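Local coordinates for protein hydrazine synthase subunit gamma (Candidatus Kuenenia stuttgartiensis, PDB 5C2V) that reduces nitric oxide to hydroxylamine, the first half-reaction of hydrazine synthesis, and carries two c-type hemes within the hydrazine synthase complex, at residues K225-D237 with D273-V287. Residues are numbered along the deposited sequence; the frame is centred on the assembly and turned at random.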
ATOM      1  N   LYS C 225      33.483  12.237 -36.605  1.00 51.36           N
ATOM      2  CA  LYS C 225      33.447  13.579 -37.168  1.00 47.38           C
ATOM      3  C   LYS C 225      32.441  13.611 -38.307  1.00 55.35           C
ATOM      4  O   LYS C 225      32.164  12.583 -38.926  1.00 55.94           O
ATOM      5  CB  LYS C 225      34.828  14.012 -37.665  1.00 65.56           C
ATOM      6  CG  LYS C 225      35.260  13.345 -38.963  1.00 71.31           C
ATOM      7  CD  LYS C 225      36.459  14.047 -39.579  1.00 65.20           C
ATOM      8  CE  LYS C 225      37.662  14.013 -38.653  1.00 75.74           C
ATOM      9  NZ  LYS C 225      38.856  14.650 -39.274  1.00 83.46           N
ATOM     10  N   VAL C 226      31.882  14.784 -38.581  1.00 55.17           N
ATOM     11  CA  VAL C 226      30.880  14.886 -39.627  1.00 58.00           C
ATOM     12  C   VAL C 226      31.565  14.758 -40.981  1.00 59.35           C
ATOM     13  O   VAL C 226      32.420  15.570 -41.334  1.00 46.29           O
ATOM     14  CB  VAL C 226      30.119  16.224 -39.553  1.00 48.63           C
ATOM     15  CG1 VAL C 226      29.040  16.284 -40.624  1.00 56.60           C
ATOM     16  CG2 VAL C 226      29.521  16.419 -38.169  1.00 58.45           C
ATOM     17  N   PHE C 227      31.185  13.733 -41.736  1.00 46.50           N
ATOM     18  CA  PHE C 227      31.791  13.492 -43.039  1.00 55.25           C
ATOM     19  C   PHE C 227      30.986  14.144 -44.153  1.00 64.49           C
ATOM     20  O   PHE C 227      31.432  14.210 -45.298  1.00 61.22           O
ATOM     21  CB  PHE C 227      31.937  11.988 -43.300  1.00 61.03           C
ATOM     22  CG  PHE C 227      30.632  11.237 -43.322  1.00 64.73           C
ATOM     23  CD1 PHE C 227      29.858  11.192 -44.471  1.00 46.53           C
ATOM     24  CD2 PHE C 227      30.191  10.557 -42.200  1.00 50.77           C
ATOM     25  CE1 PHE C 227      28.665  10.499 -44.496  1.00 54.79           C
ATOM     26  CE2 PHE C 227      28.999   9.856 -42.222  1.00 53.49           C
ATOM     27  CZ  PHE C 227      28.235   9.830 -43.369  1.00 48.04           C
ATOM     28  N   ASN C 228      29.795  14.624 -43.813  1.00 43.73           N
ATOM     29  CA  ASN C 228      28.950  15.284 -44.792  1.00 48.37           C
ATOM     30  C   ASN C 228      29.183  16.785 -44.723  1.00 65.48           C
ATOM     31  O   ASN C 228      28.794  17.443 -43.757  1.00 64.24           O
ATOM     32  CB  ASN C 228      27.479  14.943 -44.548  1.00 48.96           C
ATOM     33  CG  ASN C 228      26.606  15.209 -45.761  1.00 67.24           C
ATOM     34  OD1 ASN C 228      26.944  16.022 -46.620  1.00 76.16           O
ATOM     35  ND2 ASN C 228      25.474  14.518 -45.834  1.00 63.57           N
ATOM     36  N   ILE C 229      29.816  17.322 -45.760  1.00 77.86           N
ATOM     37  CA  ILE C 229      30.221  18.721 -45.774  1.00 73.87           C
ATOM     38  C   ILE C 229      29.015  19.633 -45.956  1.00 61.94           C
ATOM     39  O   ILE C 229      28.883  20.649 -45.273  1.00 62.79           O
ATOM     40  CB  ILE C 229      31.252  18.991 -46.888  1.00 80.51           C
ATOM     41  CG1 ILE C 229      32.544  18.222 -46.606  1.00 84.05           C
ATOM     42  CG2 ILE C 229      31.541  20.479 -47.005  1.00 81.69           C
ATOM     43  CD1 ILE C 229      33.637  18.462 -47.623  1.00 78.68           C
ATOM     44  N   SER C 230      28.133  19.255 -46.876  1.00 57.00           N
ATOM     45  CA  SER C 230      26.917  20.016 -47.128  1.00 76.49           C
ATOM     46  C   SER C 230      26.005  20.021 -45.905  1.00 65.29           C
ATOM     47  O   SER C 230      25.353  21.024 -45.609  1.00 78.40           O
ATOM     48  CB  SER C 230      26.176  19.449 -48.342  1.00 71.00           C
ATOM     49  OG  SER C 230      26.037  18.043 -48.244  1.00 72.15           O
ATOM     50  N   ALA C 231      25.965  18.900 -45.192  1.00 69.12           N
ATOM     51  CA  ALA C 231      25.151  18.798 -43.986  1.00 69.63           C
ATOM     52  C   ALA C 231      25.784  19.577 -42.837  1.00 64.61           C
ATOM     53  O   ALA C 231      25.080  20.103 -41.975  1.00 61.41           O
ATOM     54  CB  ALA C 231      24.955  17.344 -43.596  1.00 55.39           C
ATOM     55  N   LEU C 232      27.112  19.646 -42.830  1.00 65.62           N
ATOM     56  CA  LEU C 232      27.827  20.421 -41.823  1.00 62.11           C
ATOM     57  C   LEU C 232      27.583  21.909 -42.040  1.00 61.24           C
ATOM     58  O   LEU C 232      27.431  22.672 -41.086  1.00 70.81           O
ATOM     59  CB  LEU C 232      29.326  20.117 -41.861  1.00 59.12           C
ATOM     60  CG  LEU C 232      30.179  20.824 -40.805  1.00 67.43           C
ATOM     61  CD1 LEU C 232      29.811  20.353 -39.406  1.00 59.24           C
ATOM     62  CD2 LEU C 232      31.661  20.612 -41.075  1.00 49.24           C
ATOM     63  N   GLU C 233      27.547  22.312 -43.307  1.00 72.27           N
ATOM     64  CA  GLU C 233      27.238  23.689 -43.670  1.00 75.98           C
ATOM     65  C   GLU C 233      25.779  24.000 -43.354  1.00 67.16           C
ATOM     66  O   GLU C 233      25.440  25.119 -42.965  1.00 74.47           O
ATOM     67  CB  GLU C 233      27.529  23.931 -45.154  1.00 75.50           C
ATOM     68  CG  GLU C 233      27.209  25.338 -45.644  1.00 78.95           C
ATOM     69  CD  GLU C 233      28.214  26.372 -45.174  1.00 88.56           C
ATOM     70  OE1 GLU C 233      27.947  27.580 -45.343  1.00101.17           O
ATOM     71  OE2 GLU C 233      29.275  25.980 -44.643  1.00 91.97           O
ATOM     72  N   ALA C 234      24.921  22.997 -43.517  1.00 61.85           N
ATOM     73  CA  ALA C 234      23.493  23.153 -43.263  1.00 75.44           C
ATOM     74  C   ALA C 234      23.190  23.265 -41.770  1.00 66.41           C
ATOM     75  O   ALA C 234      22.120  23.732 -41.380  1.00 56.65           O
ATOM     76  CB  ALA C 234      22.720  21.993 -43.873  1.00 55.21           C
ATOM     77  N   GLY C 235      24.134  22.834 -40.939  1.00 68.06           N
ATOM     78  CA  GLY C 235      23.969  22.897 -39.498  1.00 69.91           C
ATOM     79  C   GLY C 235      23.117  21.767 -38.953  1.00 66.38           C
ATOM     80  O   GLY C 235      22.412  21.931 -37.958  1.00 59.57           O
ATOM     81  N   GLU C 236      23.186  20.614 -39.610  1.00 70.75           N
ATOM     82  CA  GLU C 236      22.415  19.446 -39.204  1.00 55.16           C
ATOM     83  C   GLU C 236      22.965  18.852 -37.908  1.00 62.98           C
ATOM     84  O   GLU C 236      24.171  18.888 -37.661  1.00 62.88           O
ATOM     85  CB  GLU C 236      22.421  18.397 -40.319  1.00 70.98           C
ATOM     86  CG  GLU C 236      21.501  17.211 -40.084  1.00 62.34           C
ATOM     87  CD  GLU C 236      21.437  16.282 -41.280  1.00 69.01           C
ATOM     88  OE1 GLU C 236      21.902  16.681 -42.370  1.00 70.15           O
ATOM     89  OE2 GLU C 236      20.923  15.153 -41.133  1.00 55.86           O
ATOM     90  N   ASP C 237      22.072  18.314 -37.082  1.00 52.00           N
ATOM     91  CA  ASP C 237      22.459  17.710 -35.811  1.00 47.25           C
ATOM     92  C   ASP C 237      23.129  16.357 -36.038  1.00 58.00           C
ATOM     93  O   ASP C 237      22.514  15.444 -36.589  1.00 53.02           O
ATOM     94  CB  ASP C 237      21.235  17.557 -34.902  1.00 51.14           C
ATOM     95  CG  ASP C 237      21.585  17.020 -33.526  1.00 66.84           C
ATOM     96  OD1 ASP C 237      22.736  17.208 -33.081  1.00 60.13           O
ATOM     97  OD2 ASP C 237      20.702  16.419 -32.879  1.00 58.61           O
ATOM     98  N   ASP C 273      27.816   3.121 -45.559  1.00 55.47           N
ATOM     99  CA  ASP C 273      27.090   3.564 -44.377  1.00 48.33           C
ATOM    100  C   ASP C 273      25.839   4.311 -44.797  1.00 47.48           C
ATOM    101  O   ASP C 273      25.041   4.741 -43.964  1.00 54.25           O
ATOM    102  CB  ASP C 273      27.971   4.456 -43.501  1.00 48.88           C
ATOM    103  CG  ASP C 273      28.362   5.750 -44.194  1.00 51.21           C
ATOM    104  OD1 ASP C 273      28.366   5.782 -45.443  1.00 43.25           O
ATOM    105  OD2 ASP C 273      28.664   6.735 -43.488  1.00 52.57           O
ATOM    106  N   GLY C 274      25.675   4.464 -46.103  1.00 47.23           N
ATOM    107  CA  GLY C 274      24.583   5.249 -46.627  1.00 36.71           C
ATOM    108  C   GLY C 274      24.868   6.726 -46.445  1.00 45.68           C
ATOM    109  O   GLY C 274      23.971   7.518 -46.161  1.00 62.22           O
ATOM    110  N   GLY C 275      26.131   7.100 -46.596  1.00 61.54           N
ATOM    111  CA  GLY C 275      26.522   8.488 -46.459  1.00 48.25           C
ATOM    112  C   GLY C 275      25.980   9.329 -47.597  1.00 55.35           C
ATOM    113  O   GLY C 275      25.653  10.500 -47.415  1.00 47.96           O
ATOM    114  N   ALA C 276      25.864   8.717 -48.771  1.00 54.36           N
ATOM    115  CA  ALA C 276      25.422   9.424 -49.967  1.00 53.05           C
ATOM    116  C   ALA C 276      23.912   9.317 -50.148  1.00 56.71           C
ATOM    117  O   ALA C 276      23.379   8.236 -50.400  1.00 52.46           O
ATOM    118  CB  ALA C 276      26.141   8.889 -51.191  1.00 61.40           C
ATOM    119  N   ARG C 277      23.230  10.452 -50.023  1.00 55.22           N
ATOM    120  CA  ARG C 277      21.773  10.488 -50.070  1.00 69.89           C
ATOM    121  C   ARG C 277      21.228  10.433 -51.496  1.00 54.31           C
ATOM    122  O   ARG C 277      20.150   9.886 -51.733  1.00 55.00           O
ATOM    123  CB  ARG C 277      21.267  11.737 -49.345  1.00 55.75           C
ATOM    124  CG  ARG C 277      21.397  11.622 -47.834  1.00 48.62           C
ATOM    125  CD  ARG C 277      21.368  12.968 -47.132  1.00 51.63           C
ATOM    126  NE  ARG C 277      21.474  12.803 -45.685  1.00 57.15           N
ATOM    127  CZ  ARG C 277      21.632  13.801 -44.823  1.00 54.62           C
ATOM    128  NH1 ARG C 277      21.708  15.053 -45.257  1.00 49.73           N
ATOM    129  NH2 ARG C 277      21.718  13.548 -43.524  1.00 48.74           N
ATOM    130  N   THR C 278      21.969  11.001 -52.441  1.00 62.56           N
ATOM    131  CA  THR C 278      21.619  10.887 -53.855  1.00 68.89           C
ATOM    132  C   THR C 278      22.827  10.421 -54.659  1.00 50.44           C
ATOM    133  O   THR C 278      23.955  10.451 -54.165  1.00 65.14           O
ATOM    134  CB  THR C 278      21.102  12.221 -54.435  1.00 54.59           C
ATOM    135  OG1 THR C 278      22.085  13.246 -54.243  1.00 49.15           O
ATOM    136  CG2 THR C 278      19.802  12.635 -53.759  1.00 39.16           C
ATOM    137  N   LEU C 279      22.583   9.981 -55.890  1.00 68.59           N
ATOM    138  CA  LEU C 279      23.652   9.568 -56.796  1.00 49.48           C
ATOM    139  C   LEU C 279      24.687  10.676 -56.957  1.00 49.57           C
ATOM    140  O   LEU C 279      25.894  10.422 -56.972  1.00 71.33           O
ATOM    141  CB  LEU C 279      23.076   9.180 -58.159  1.00 32.02           C
ATOM    142  CG  LEU C 279      22.315   7.855 -58.228  1.00 39.58           C
ATOM    143  CD1 LEU C 279      21.471   7.778 -59.488  1.00 42.68           C
ATOM    144  CD2 LEU C 279      23.293   6.692 -58.174  1.00 52.88           C
ATOM    145  N   MET C 280      24.194  11.905 -57.059  1.00 42.81           N
ATOM    146  CA  MET C 280      25.033  13.092 -57.188  1.00 45.36           C
ATOM    147  C   MET C 280      26.065  13.196 -56.066  1.00 61.71           C
ATOM    148  O   MET C 280      27.175  13.687 -56.274  1.00 73.02           O
ATOM    149  CB  MET C 280      24.153  14.345 -57.211  1.00 41.89           C
ATOM    150  CG  MET C 280      24.912  15.655 -57.312  1.00 69.77           C
ATOM    151  SD  MET C 280      25.814  15.830 -58.863  1.00 66.94           S
ATOM    152  CE  MET C 280      26.545  17.446 -58.630  1.00 76.12           C
ATOM    153  N   ASP C 281      25.697  12.719 -54.881  1.00 60.59           N
ATOM    154  CA  ASP C 281      26.567  12.809 -53.713  1.00 56.69           C
ATOM    155  C   ASP C 281      27.731  11.820 -53.769  1.00 53.99           C
ATOM    156  O   ASP C 281      28.687  11.940 -53.005  1.00 52.32           O
ATOM    157  CB  ASP C 281      25.760  12.588 -52.431  1.00 64.43           C
ATOM    158  CG  ASP C 281      24.677  13.631 -52.235  1.00 59.82           C
ATOM    159  OD1 ASP C 281      25.011  14.779 -51.874  1.00 47.62           O
ATOM    160  OD2 ASP C 281      23.489  13.302 -52.437  1.00 64.44           O
ATOM    161  N   THR C 282      27.655  10.850 -54.677  1.00 53.24           N
ATOM    162  CA  THR C 282      28.725   9.864 -54.835  1.00 64.13           C
ATOM    163  C   THR C 282      29.835  10.421 -55.722  1.00 57.05           C
ATOM    164  O   THR C 282      30.837   9.758 -55.989  1.00 50.03           O
ATOM    165  CB  THR C 282      28.205   8.551 -55.445  1.00 60.50           C
ATOM    166  OG1 THR C 282      27.658   8.809 -56.745  1.00 59.12           O
ATOM    167  CG2 THR C 282      27.129   7.942 -54.563  1.00 65.16           C
ATOM    168  N   ILE C 283      29.634  11.658 -56.158  1.00 63.25           N
ATOM    169  CA  ILE C 283      30.427  12.293 -57.200  1.00 68.23           C
ATOM    170  C   ILE C 283      30.972  13.636 -56.717  1.00 71.43           C
ATOM    171  O   ILE C 283      32.179  13.877 -56.737  1.00 95.19           O
ATOM    172  CB  ILE C 283      29.606  12.478 -58.487  1.00 64.40           C
ATOM    173  CG1 ILE C 283      29.151  11.116 -59.013  1.00 65.17           C
ATOM    174  CG2 ILE C 283      30.418  13.193 -59.538  1.00 70.25           C
ATOM    175  CD1 ILE C 283      28.260  11.193 -60.226  1.00 65.37           C
ATOM    176  N   ASN C 284      30.062  14.503 -56.281  1.00 63.87           N
ATOM    177  CA  ASN C 284      30.344  15.906 -55.974  1.00 68.79           C
ATOM    178  C   ASN C 284      31.405  16.156 -54.894  1.00 57.35           C
ATOM    179  O   ASN C 284      31.703  17.310 -54.580  1.00 54.24           O
ATOM    180  CB  ASN C 284      29.044  16.607 -55.568  1.00 65.90           C
ATOM    181  CG  ASN C 284      28.311  15.885 -54.449  1.00 76.73           C
ATOM    182  OD1 ASN C 284      28.893  15.076 -53.728  1.00 78.54           O
ATOM    183  ND2 ASN C 284      27.022  16.174 -54.306  1.00 60.65           N
ATOM    184  N   ASN C 285      31.932  15.082 -54.306  1.00 51.24           N
ATOM    185  CA  ASN C 285      32.994  15.158 -53.297  1.00 68.84           C
ATOM    186  C   ASN C 285      32.523  15.823 -52.013  1.00 73.51           C
ATOM    187  O   ASN C 285      33.207  16.676 -51.444  1.00 53.17           O
ATOM    188  CB  ASN C 285      34.220  15.897 -53.845  1.00 65.56           C
ATOM    189  CG  ASN C 285      34.905  15.144 -54.967  1.00 80.35           C
ATOM    190  OD1 ASN C 285      34.908  13.914 -54.995  1.00 77.43           O
ATOM    191  ND2 ASN C 285      35.490  15.882 -55.903  1.00 76.29           N
ATOM    192  N   THR C 286      31.340  15.418 -51.569  1.00 65.62           N
ATOM    193  CA  THR C 286      30.759  15.889 -50.322  1.00 69.10           C
ATOM    194  C   THR C 286      30.990  14.856 -49.223  1.00 71.89           C
ATOM    195  O   THR C 286      31.622  15.141 -48.206  1.00 63.83           O
ATOM    196  CB  THR C 286      29.257  16.179 -50.473  1.00 71.08           C
ATOM    197  OG1 THR C 286      28.618  15.065 -51.107  1.00 72.59           O
ATOM    198  CG2 THR C 286      29.040  17.423 -51.322  1.00 52.33           C
ATOM    199  N   VAL C 287      30.461  13.654 -49.437  1.00 66.52           N
ATOM    200  CA  VAL C 287      30.531  12.586 -48.444  1.00 62.72           C
ATOM    201  C   VAL C 287      31.797  11.729 -48.550  1.00 57.62           C
ATOM    202  O   VAL C 287      31.931  10.732 -47.840  1.00 60.24           O
ATOM    203  CB  VAL C 287      29.301  11.664 -48.544  1.00 71.65           C
ATOM    204  CG1 VAL C 287      28.036  12.435 -48.202  1.00 75.07           C
ATOM    205  CG2 VAL C 287      29.201  11.059 -49.933  1.00 72.99           C
TER
HETATM  206  O   HOH W   1      26.084  15.300 -49.399  1.00 55.43           O
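Asn228 and Val287 bring the two backbones nearest, 4.8 Å between their CA atoms, where the start of the short helix 229-234 meets the end of the segment 273-287. Phe227 turns its CG between backbone N and carbonyl carbon (chi1 61°), which lays the ring beside Val287, Phe227 CD1 to Val287 CB 4.1 Å. Gly275 CA sits at the ring edge, 3.5 Å from Phe227 CE1. Asp273 reaches the same ring obliquely and is salt-bridged through OD2 to Arg213, which also makes a cation-pi contact with Phe227. The extended side chains of Glu236 and Arg277 meet from opposite directions, their carboxylate and guanidinium planes 26° apart. The main bond of this salt bridge joins Arg277 NH2 to the syn lone pair of Glu236 OE2 at 3.0 Å; Ser243 OG also bonds Glu236 OE2, and Thr245 OG1 bonds Arg277 NE. Over one guanidinium face lies Asn228 ND2. Asn228 OD1, at the N-cap, accepts a weak bond from Ala231 N and one from Ser230 OG (2.7 Å). One water bridges Asn228 OD1, Asp281 OD1 and Thr286 OG1, its two hydrogens serving two at a time. Water and cap thus join the helix start to 281-286, while the charge pair fastens the chain just beyond the helix's C-terminal end.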